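PDB 3FLK: tartrate dehydrogenase/decarboxylase from Pseudomonas putida, which oxidises tartrate with NAD+, converts meso-tartrate to D-glycerate and oxidatively decarboxylates D-malate to pyruvate, using magnesium or manganese. Local coordinates for residues Ala268-Glu273 and Leu309-Gln314; Asp61-Gln66 and Arg99-Tyr104. The protein carries 1 engineered substitution. One frame throughout, in Å; residues are numbered along the deposited sequence.

Contact 1: Ala268-Glu273 and Leu309-Gln314; sequences ANLNPE and LEFLGQ
Leu270, the last residue of strand 266-270, faces Phe311 in the final turn of helix 299-313, with 8.8 Å between their CA atoms. The strand runs on into a loop through Asn271 and Pro272, while the helix gives way at Gln314, which takes a positive phi. No hydrogen bond joins the two segments; the phenylalanine ring carries the contact. Leu270 lays CD2 over the centre of one ring face in a CH-pi contact, 3.7 Å from the centroid and only 10° off the ring normal. Its other methyl, CD1, lies 4.0 Å from Phe311 CE1. A chi1 of -172° swings the Phe311 ring away from its backbone N and out toward the end of the strand, where Phe311 CZ comes 4.0 Å from Asn271 O. That approach is near the ring plane, as is the one from Pro272 CA. Arg274 adds a cation-pi contact to the ring and hydrogen-bonds Phe311 O. Cutting this ring back to an alanine is likely to leave both Leu270 methyls without their aromatic partner and Arg274 without its cation-pi surface. This is helix-on-sheet packing within the alpha/beta fold of the isocitrate and isopropylmalate dehydrogenase family, where interior strand 266-270 leaves the large mixed sheet.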
loop_
_atom_site.group_PDB
_atom_site.type_symbol
_atom_site.label_atom_id
_atom_site.label_comp_id
_atom_site.label_asym_id
_atom_site.label_seq_id
_atom_site.Cartn_x
_atom_site.Cartn_y
_atom_site.Cartn_z
ATOM N N ALA A 268 -14.372 -9.522 9.627
ATOM C CA ALA A 268 -15.212 -9.417 10.807
ATOM C C ALA A 268 -15.008 -8.041 11.438
ATOM O O ALA A 268 -13.907 -7.720 11.889
ATOM C CB ALA A 268 -14.862 -10.521 11.795
ATOM N N ASN A 269 -16.065 -7.231 11.436
ATOM C CA ASN A 269 -16.061 -5.923 12.086
ATOM C C ASN A 269 -16.640 -6.082 13.485
ATOM O O ASN A 269 -17.856 -6.029 13.679
ATOM C CB ASN A 269 -16.876 -4.898 11.288
ATOM C CG ASN A 269 -16.305 -4.633 9.905
ATOM O OD1 ASN A 269 -15.780 -3.555 9.639
ATOM N ND2 ASN A 269 -16.421 -5.612 9.011
ATOM N N LEU A 270 -15.753 -6.285 14.453
ATOM C CA LEU A 270 -16.150 -6.716 15.785
ATOM C C LEU A 270 -16.236 -5.591 16.803
ATOM O O LEU A 270 -15.342 -4.743 16.898
ATOM C CB LEU A 270 -15.194 -7.792 16.314
ATOM C CG LEU A 270 -15.000 -9.103 15.543
ATOM C CD1 LEU A 270 -14.056 -10.007 16.314
ATOM C CD2 LEU A 270 -16.326 -9.816 15.273
ATOM N N ASN A 271 -17.333 -5.604 17.552
ATOM C CA ASN A 271 -17.430 -4.911 18.825
ATOM C C ASN A 271 -17.259 -5.987 19.907
ATOM O O ASN A 271 -18.237 -6.623 20.303
ATOM C CB ASN A 271 -18.781 -4.196 18.945
ATOM C CG ASN A 271 -18.979 -3.521 20.298
ATOM O OD1 ASN A 271 -19.874 -3.889 21.058
ATOM N ND2 ASN A 271 -18.144 -2.534 20.601
ATOM N N PRO A 272 -16.010 -6.213 20.365
ATOM C CA PRO A 272 -15.662 -7.352 21.229
ATOM C C PRO A 272 -16.410 -7.383 22.563
ATOM O O PRO A 272 -16.653 -8.463 23.106
ATOM C CB PRO A 272 -14.159 -7.168 21.471
ATOM C CG PRO A 272 -13.695 -6.286 20.369
ATOM C CD PRO A 272 -14.834 -5.369 20.093
ATOM N N GLU A 273 -16.774 -6.208 23.073
ATOM C CA GLU A 273 -17.505 -6.089 24.337
ATOM C C GLU A 273 -18.972 -6.491 24.181
ATOM O O GLU A 273 -19.684 -6.666 25.173
ATOM C CB GLU A 273 -17.404 -4.662 24.889
ATOM C CG GLU A 273 -15.992 -4.231 25.293
ATOM C CD GLU A 273 -15.106 -3.874 24.103
ATOM O OE1 GLU A 273 -15.645 -3.474 23.047
ATOM O OE2 GLU A 273 -13.868 -3.996 24.226
ATOM N N LEU A 309 -20.737 -17.054 12.733
ATOM C CA LEU A 309 -21.201 -18.148 13.586
ATOM C C LEU A 309 -20.211 -18.431 14.709
ATOM O O LEU A 309 -20.612 -18.681 15.847
ATOM C CB LEU A 309 -21.454 -19.419 12.765
ATOM C CG LEU A 309 -22.565 -19.388 11.709
ATOM C CD1 LEU A 309 -22.753 -20.779 11.110
ATOM C CD2 LEU A 309 -23.886 -18.864 12.277
ATOM N N GLU A 310 -18.922 -18.383 14.381
ATOM C CA GLU A 310 -17.856 -18.554 15.362
ATOM C C GLU A 310 -17.959 -17.494 16.466
ATOM O O GLU A 310 -17.835 -17.813 17.651
ATOM C CB GLU A 310 -16.488 -18.497 14.672
ATOM C CG GLU A 310 -15.314 -18.946 15.539
ATOM C CD GLU A 310 -13.988 -18.925 14.795
ATOM O OE1 GLU A 310 -13.688 -17.913 14.126
ATOM O OE2 GLU A 310 -13.238 -19.922 14.883
ATOM N N PHE A 311 -18.209 -16.244 16.068
ATOM C CA PHE A 311 -18.323 -15.129 17.012
ATOM C C PHE A 311 -19.606 -15.167 17.852
ATOM O O PHE A 311 -19.575 -14.875 19.050
ATOM C CB PHE A 311 -18.204 -13.785 16.286
ATOM C CG PHE A 311 -18.129 -12.599 17.214
ATOM C CD1 PHE A 311 -16.970 -12.341 17.942
ATOM C CD2 PHE A 311 -19.220 -11.747 17.365
ATOM C CE1 PHE A 311 -16.898 -11.247 18.807
ATOM C CE2 PHE A 311 -19.157 -10.651 18.226
ATOM C CZ PHE A 311 -17.995 -10.403 18.948
ATOM N N LEU A 312 -20.725 -15.513 17.219
ATOM C CA LEU A 312 -22.012 -15.611 17.911
ATOM C C LEU A 312 -22.087 -16.808 18.855
ATOM O O LEU A 312 -22.773 -16.754 19.878
ATOM C CB LEU A 312 -23.170 -15.678 16.908
ATOM C CG LEU A 312 -23.596 -14.404 16.169
ATOM C CD1 LEU A 312 -24.684 -14.730 15.160
ATOM C CD2 LEU A 312 -24.066 -13.315 17.131
ATOM N N GLY A 313 -21.376 -17.878 18.513
ATOM C CA GLY A 313 -21.440 -19.134 19.259
ATOM C C GLY A 313 -20.989 -19.034 20.702
ATOM O O GLY A 313 -21.644 -19.573 21.601
ATOM N N GLN A 314 -19.872 -18.338 20.913
ATOM C CA GLN A 314 -19.266 -18.152 22.237
ATOM C C GLN A 314 -18.919 -19.479 22.916
ATOM O O GLN A 314 -17.858 -20.052 22.654
ATOM C CB GLN A 314 -20.137 -17.250 23.129
ATOM C CG GLN A 314 -20.064 -15.779 22.749
ATOM C CD GLN A 314 -20.957 -14.895 23.594
ATOM O OE1 GLN A 314 -22.150 -14.752 23.322
ATOM N NE2 GLN A 314 -20.377 -14.275 24.618
#

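Contact 2: Asp61-Gln66 and Arg99-Tyr104; sequences DDWAEQ and REFDQY. With SO4 (sulfate ion), chain L.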
loop_
_atom_site.group_PDB
_atom_site.type_symbol
_atom_site.label_atom_id
_atom_site.label_comp_id
_atom_site.label_asym_id
_atom_site.label_seq_id
_atom_site.Cartn_x
_atom_site.Cartn_y
_atom_site.Cartn_z
ATOM N N ASP A 61 -33.486 7.356 8.920
ATOM C CA ASP A 61 -32.968 8.038 10.109
ATOM C C ASP A 61 -32.875 7.133 11.340
ATOM O O ASP A 61 -32.011 7.336 12.194
ATOM C CB ASP A 61 -33.819 9.275 10.431
ATOM C CG ASP A 61 -33.624 10.411 9.431
ATOM O OD1 ASP A 61 -32.891 10.237 8.433
ATOM O OD2 ASP A 61 -34.213 11.492 9.649
ATOM N N ASP A 62 -33.757 6.138 11.424
ATOM C CA ASP A 62 -33.811 5.249 12.586
ATOM C C ASP A 62 -33.108 3.898 12.370
ATOM O O ASP A 62 -33.461 2.900 13.003
ATOM C CB ASP A 62 -35.265 5.041 13.031
ATOM C CG ASP A 62 -36.100 4.279 12.008
ATOM O OD1 ASP A 62 -35.751 4.282 10.804
ATOM O OD2 ASP A 62 -37.115 3.674 12.415
ATOM N N TRP A 63 -32.105 3.881 11.492
ATOM C CA TRP A 63 -31.385 2.647 11.152
ATOM C C TRP A 63 -30.782 1.947 12.376
ATOM O O TRP A 63 -30.830 0.720 12.475
ATOM C CB TRP A 63 -30.304 2.914 10.092
ATOM C CG TRP A 63 -29.194 3.812 10.563
ATOM C CD1 TRP A 63 -29.129 5.169 10.436
ATOM C CD2 TRP A 63 -27.995 3.415 11.241
ATOM N NE1 TRP A 63 -27.965 5.642 10.991
ATOM C CE2 TRP A 63 -27.251 4.587 11.495
ATOM C CE3 TRP A 63 -27.475 2.181 11.659
ATOM C CZ2 TRP A 63 -26.015 4.564 12.146
ATOM C CZ3 TRP A 63 -26.249 2.159 12.314
ATOM C CH2 TRP A 63 -25.532 3.344 12.547
ATOM N N ALA A 64 -30.231 2.733 13.303
ATOM C CA ALA A 64 -29.556 2.201 14.488
ATOM C C ALA A 64 -30.543 1.556 15.447
ATOM O O ALA A 64 -30.250 0.521 16.045
ATOM C CB ALA A 64 -28.756 3.296 15.194
ATOM N N GLU A 65 -31.709 2.181 15.583
ATOM C CA GLU A 65 -32.816 1.649 16.372
ATOM C C GLU A 65 -33.245 0.282 15.832
ATOM O O GLU A 65 -33.494 -0.648 16.602
ATOM C CB GLU A 65 -33.983 2.644 16.343
ATOM C CG GLU A 65 -35.256 2.205 17.058
ATOM C CD GLU A 65 -36.454 3.062 16.670
ATOM O OE1 GLU A 65 -36.540 4.225 17.131
ATOM O OE2 GLU A 65 -37.311 2.570 15.900
ATOM N N GLN A 66 -33.305 0.165 14.507
ATOM C CA GLN A 66 -33.729 -1.074 13.854
ATOM C C GLN A 66 -32.703 -2.198 13.988
ATOM O O GLN A 66 -33.063 -3.337 14.289
ATOM C CB GLN A 66 -34.049 -0.827 12.377
ATOM C CG GLN A 66 -35.242 0.091 12.137
ATOM C CD GLN A 66 -35.636 0.174 10.674
ATOM O OE1 GLN A 66 -35.866 -0.845 10.021
ATOM N NE2 GLN A 66 -35.725 1.392 10.155
ATOM N N ARG A 99 -18.559 2.834 13.057
ATOM C CA ARG A 99 -18.235 3.838 14.073
ATOM C C ARG A 99 -19.282 3.950 15.175
ATOM O O ARG A 99 -18.936 3.987 16.358
ATOM C CB ARG A 99 -17.928 5.189 13.417
ATOM C CG ARG A 99 -16.699 5.093 12.530
ATOM C CD ARG A 99 -16.286 6.392 11.870
ATOM N NE ARG A 99 -15.032 6.176 11.150
ATOM C CZ ARG A 99 -14.140 7.116 10.852
ATOM N NH1 ARG A 99 -14.341 8.382 11.196
ATOM N NH2 ARG A 99 -13.034 6.779 10.206
ATOM N N GLU A 100 -20.557 3.971 14.794
ATOM C CA GLU A 100 -21.630 4.099 15.782
ATOM C C GLU A 100 -21.905 2.822 16.578
ATOM O O GLU A 100 -22.412 2.891 17.698
ATOM C CB GLU A 100 -22.904 4.661 15.147
ATOM C CG GLU A 100 -22.797 6.157 14.873
ATOM C CD GLU A 100 -24.014 6.737 14.185
ATOM O OE1 GLU A 100 -25.149 6.465 14.634
ATOM O OE2 GLU A 100 -23.828 7.488 13.204
ATOM N N PHE A 101 -21.561 1.669 16.010
ATOM C CA PHE A 101 -21.625 0.411 16.751
ATOM C C PHE A 101 -20.266 0.037 17.339
ATOM O O PHE A 101 -20.074 -1.082 17.821
ATOM C CB PHE A 101 -22.187 -0.728 15.887
ATOM C CG PHE A 101 -23.664 -0.612 15.606
ATOM C CD1 PHE A 101 -24.490 0.156 16.427
ATOM C CD2 PHE A 101 -24.233 -1.289 14.534
ATOM C CE1 PHE A 101 -25.855 0.266 16.172
ATOM C CE2 PHE A 101 -25.601 -1.190 14.272
ATOM C CZ PHE A 101 -26.412 -0.410 15.094
ATOM N N ASP A 102 -19.335 0.991 17.294
ATOM C CA ASP A 102 -17.988 0.850 17.862
ATOM C C ASP A 102 -17.340 -0.503 17.542
ATOM O O ASP A 102 -16.846 -1.208 18.433
ATOM C CB ASP A 102 -18.001 1.120 19.372
ATOM C CG ASP A 102 -16.676 1.671 19.879
ATOM O OD1 ASP A 102 -16.029 2.466 19.158
ATOM O OD2 ASP A 102 -16.284 1.310 21.007
ATOM N N GLN A 103 -17.354 -0.847 16.257
ATOM C CA GLN A 103 -16.770 -2.086 15.767
ATOM C C GLN A 103 -15.286 -1.857 15.484
ATOM O O GLN A 103 -14.852 -1.903 14.333
ATOM C CB GLN A 103 -17.515 -2.558 14.508
ATOM C CG GLN A 103 -18.993 -2.879 14.749
ATOM C CD GLN A 103 -19.817 -3.015 13.470
ATOM O OE1 GLN A 103 -19.359 -2.695 12.370
ATOM N NE2 GLN A 103 -21.052 -3.485 13.620
ATOM N N TYR A 104 -14.511 -1.614 16.542
ATOM C CA TYR A 104 -13.142 -1.101 16.389
ATOM C C TYR A 104 -12.112 -2.099 15.850
ATOM O O TYR A 104 -11.062 -1.693 15.346
ATOM C CB TYR A 104 -12.652 -0.409 17.672
ATOM C CG TYR A 104 -12.506 -1.302 18.886
ATOM C CD1 TYR A 104 -11.313 -1.979 19.135
ATOM C CD2 TYR A 104 -13.546 -1.443 19.804
ATOM C CE1 TYR A 104 -11.167 -2.794 20.255
ATOM C CE2 TYR A 104 -13.407 -2.254 20.933
ATOM C CZ TYR A 104 -12.215 -2.926 21.145
ATOM O OH TYR A 104 -12.059 -3.733 22.250
HETATM S S SO4 L . -36.919 7.957 8.131
HETATM O O1 SO4 L . -35.799 8.250 7.241
HETATM O O2 SO4 L . -37.616 9.200 8.449
HETATM O O3 SO4 L . -37.841 7.036 7.470
HETATM O O4 SO4 L . -36.430 7.346 9.365
HETATM O O HOH W 1 -26.616 8.397 12.198
#
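A Schellman motif ends helix 94-100 beside the first turn of helix 63-67, and this junction of two helix ends, within the isocitrate/isopropylmalate dehydrogenase fold, is formed by Trp63, Ala64 and Phe101, with Glu100 at its exposed margin. Asp102, with positive phi, is the C-prime residue of the motif: Gln103 N bonds back to Arg98 O, and Asp102 N makes a weak bond to Arg99 O. Trp63 holds CG between its backbone N and carbonyl carbon (chi1 65°), and its six-membered ring reaches across to the other segment. There Trp63 CZ3 lies 3.8 Å from Phe101 CZ; the two rings meet obliquely, their planes at 59°. Ala64 adds its methyl alongside, CB 4.3 Å from Phe101 CE1, while its carbonyl oxygen sits near the plane of the phenylalanine ring, at the edge. Phe97 and Trp46 also pack on the indole. Gln66 NE2 donates to Asp62 OD1 from above the carboxylate plane. Just ahead of helix 63-67, Asp61 N gives a nearly straight bond to O1 of a sulfate, probably from the crystallisation liquor. Glu100, extended beyond CG, brings its carboxylate to the indole at 53° to the ring plane, with OE1 3.2 Å from Trp63 CZ2. One water bridges the two side chains, accepting from Trp63 NE1 at 3.3 Å and donating to Glu100 OE2 at 3.1 Å.

The centres of the two contacts lie about 16 Å apart, and along the chain they come in series, contact 2 closing at Tyr104 before contact 1 opens at Ala268. They nevertheless meet directly. The loop leaving helix 94-100 leads into strand 105-111, which pairs antiparallel with strand 266-270 in the large mixed sheet. Where these neighbours adjoin, Asn271 ND2 probably donates to Asp102 O at 2.9 Å, and Glu273 OE2 and Tyr104 OH probably share a hydrogen bond, while Pro272 packs on the tyrosine ring. Both contacts are thus tied to one sheet. Neither forms the active site, but Arg98 of the oxalate pocket, just before Arg99, hydrogen-bonds Asn269 of contact 1.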